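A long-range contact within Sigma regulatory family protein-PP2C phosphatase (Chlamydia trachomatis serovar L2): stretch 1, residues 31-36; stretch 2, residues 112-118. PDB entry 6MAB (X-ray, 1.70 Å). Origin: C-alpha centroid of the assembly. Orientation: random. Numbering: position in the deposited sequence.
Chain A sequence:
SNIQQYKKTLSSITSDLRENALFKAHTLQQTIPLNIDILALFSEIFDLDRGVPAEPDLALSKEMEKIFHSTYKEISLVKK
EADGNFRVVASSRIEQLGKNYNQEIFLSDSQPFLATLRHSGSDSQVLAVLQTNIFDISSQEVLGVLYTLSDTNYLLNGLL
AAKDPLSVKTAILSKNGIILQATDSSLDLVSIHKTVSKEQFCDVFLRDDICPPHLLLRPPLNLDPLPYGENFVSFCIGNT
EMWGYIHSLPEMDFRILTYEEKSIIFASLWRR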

# COMPACT_ATOMS: atom_id res chain seq x y z
N THR A 31 8.21 -3.83 8.09
CA THR A 31 8.01 -2.45 8.52
C THR A 31 6.57 -1.96 8.45
O THR A 31 6.20 -1.07 9.22
N ILE A 32 5.73 -2.50 7.57
CA ILE A 32 4.35 -2.00 7.46
C ILE A 32 3.36 -2.64 8.43
O ILE A 32 2.66 -1.90 9.15
N PRO A 33 3.23 -3.99 8.50
CA PRO A 33 2.11 -4.60 9.23
C PRO A 33 2.38 -4.74 10.73
O PRO A 33 2.43 -5.86 11.28
N LEU A 34 2.54 -3.60 11.39
CA LEU A 34 2.84 -3.51 12.82
C LEU A 34 1.58 -3.30 13.67
O LEU A 34 1.65 -2.73 14.78
N ASN A 35 0.45 -3.84 13.20
CA ASN A 35 -0.84 -3.72 13.87
C ASN A 35 -0.77 -4.13 15.33
O ASN A 35 -1.31 -3.44 16.20
N ILE A 36 -0.16 -5.29 15.62
CA ILE A 36 -0.16 -5.78 16.98
C ILE A 36 0.51 -4.78 17.90
O ILE A 36 0.02 -4.50 19.01
N PRO A 112 -8.15 -10.70 11.97
CA PRO A 112 -7.70 -9.91 13.11
C PRO A 112 -7.35 -8.49 12.72
O PRO A 112 -7.62 -7.56 13.50
N PHE A 113 -6.73 -8.30 11.56
CA PHE A 113 -6.27 -6.99 11.15
C PHE A 113 -5.94 -7.04 9.66
O PHE A 113 -5.86 -8.11 9.05
N LEU A 114 -5.72 -5.86 9.10
CA LEU A 114 -5.13 -5.76 7.77
C LEU A 114 -4.17 -4.59 7.74
O LEU A 114 -4.26 -3.64 8.52
N ALA A 115 -3.25 -4.66 6.78
CA ALA A 115 -2.32 -3.57 6.52
C ALA A 115 -2.17 -3.44 5.01
O ALA A 115 -1.94 -4.43 4.32
N THR A 116 -2.31 -2.23 4.49
CA THR A 116 -2.19 -2.04 3.05
C THR A 116 -1.67 -0.64 2.78
O THR A 116 -1.39 0.12 3.70
N LEU A 117 -1.45 -0.35 1.50
CA LEU A 117 -1.02 0.97 1.06
C LEU A 117 -2.11 1.60 0.22
O LEU A 117 -2.72 0.93 -0.62
N ARG A 118 -2.34 2.90 0.44
CA ARG A 118 -3.29 3.69 -0.34
C ARG A 118 -2.68 5.06 -0.60
O ARG A 118 -1.91 5.59 0.21

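Stretch 2 is an extended strand from Phe-113 onward, and it packs against a short loop that leads into a helix at Asn-35. The two touching parts run in roughly opposite directions, so Asn-35 lies near the start of the strand and Ile-32 lies further along it. The pair buries 325 Å² in total. No backbone-to-backbone hydrogen bond joins the stretches.

Pro-112 precedes the strand and takes no part in the contact. Phe-113 is the first residue to point in. Its chi1 is p (65°) and its chi2 is 89°. The ring packs against Asn-35, with Phe-113 CD1 3.3 Å from Asn-35 CG. Asn-35 CB sits over one face of the Phe-113 ring, 4.1 Å from the centroid of that ring and 28° off its normal. This is a CH-pi contact, and it lets the aliphatic part of a polar side chain pack on an aromatic surface.

The CA-to-CB bond of Leu-114 points away, as expected from the alternation of a strand. Its chi angles are both p (63° and 80°). Its backbone carbonyl nevertheless supplies the polar link of the contact. Asn-35, with chi1 m and chi2 65°, points toward the strand and donates a hydrogen bond from Asn-35 ND2 to Leu-114 O. Asn-35 ND2 lies 3.0 Å from Leu-114 O, with an angle of 149° at the hydrogen. Asn-35 ND2 is also hydrogen-bonded elsewhere in the structure.

Ala-115 points in again, and three residues of stretch 1 meet its methyl group. Ala-115 CB is 3.8 Å from Pro-33 CB and 4.1 Å from Ile-32 CG2. Ala-115 CB is also 3.7 Å from Asn-35 OD1. That oxygen is buried by the contact and has no polar partner in the model; the methyl group cannot provide one. The small side chain goes with a close backbone approach: Pro-33 CA and Ala-115 CA are 5.3 Å apart. The CA-to-CB bond of Pro-33 points sideways to the strand, and its ring has a C-gamma endo pucker.

Thr-116 points away with chi1 t, and its hydroxyl is hydrogen-bonded elsewhere in the structure. Leu-117 starts out sideways, but the end of its side chain comes nearer. With chi1 m and chi2 t, it brings Leu-117 CD2 to 4.3 Å from Ile-32 CD1. Ile-32 points toward the strand with both chi angles m. It touches both Ala-115 and Leu-117 through apolar contacts. Arg-118 is out of reach.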

# COMPACT_ATOMS: atom_id res chain seq x y z
CB THR A 31 8.88 -1.50 7.68
OG1 THR A 31 8.61 -1.71 6.30
CG2 THR A 31 10.35 -1.76 7.93
CB ILE A 32 3.86 -2.14 6.01
CG1 ILE A 32 4.71 -1.28 5.07
CG2 ILE A 32 2.38 -1.74 5.92
CD1 ILE A 32 4.66 0.19 5.33
CB PRO A 33 1.95 -5.94 8.51
CG PRO A 33 3.37 -6.33 8.18
CD PRO A 33 4.04 -5.02 7.82
CB LEU A 34 3.84 -2.39 13.06
CG LEU A 34 5.16 -2.56 12.30
CD1 LEU A 34 6.10 -1.40 12.62
CD2 LEU A 34 5.83 -3.90 12.61
CB ASN A 35 -1.87 -4.55 13.13
CG ASN A 35 -2.01 -4.13 11.67
OD1 ASN A 35 -1.08 -4.28 10.87
ND2 ASN A 35 -3.19 -3.60 11.31
CB ILE A 36 0.53 -7.15 17.05
CG1 ILE A 36 -0.38 -8.20 16.43
CG2 ILE A 36 0.84 -7.51 18.51
CD1 ILE A 36 0.23 -9.64 16.50
CB PRO A 112 -6.47 -10.67 13.61
CG PRO A 112 -6.00 -11.44 12.40
CD PRO A 112 -7.24 -11.80 11.64
CB PHE A 113 -5.02 -6.53 11.93
CG PHE A 113 -3.81 -7.37 11.67
CD1 PHE A 113 -2.96 -7.06 10.63
CD2 PHE A 113 -3.52 -8.45 12.48
CE1 PHE A 113 -1.83 -7.85 10.38
CE2 PHE A 113 -2.39 -9.24 12.24
CZ PHE A 113 -1.56 -8.94 11.20
CB LEU A 114 -6.18 -5.62 6.67
CG LEU A 114 -7.08 -4.39 6.67
CD1 LEU A 114 -6.42 -3.13 6.09
CD2 LEU A 114 -8.36 -4.73 5.88
CB ALA A 115 -0.96 -3.83 7.17
CB THR A 116 -3.52 -2.33 2.38
OG1 THR A 116 -3.34 -2.39 0.96
CG2 THR A 116 -4.59 -1.32 2.76
CB LEU A 117 0.25 0.88 0.25
CG LEU A 117 1.45 0.25 0.97
CD1 LEU A 117 2.63 0.11 0.01
CD2 LEU A 117 1.85 1.06 2.17
CB ARG A 118 -4.66 3.87 0.36
CG ARG A 118 -5.41 2.56 0.65
CD ARG A 118 -5.79 1.85 -0.64
NE ARG A 118 -6.37 0.51 -0.41
CZ ARG A 118 -7.66 0.28 -0.30
NH1 ARG A 118 -8.52 1.28 -0.38
NH2 ARG A 118 -8.11 -0.96 -0.13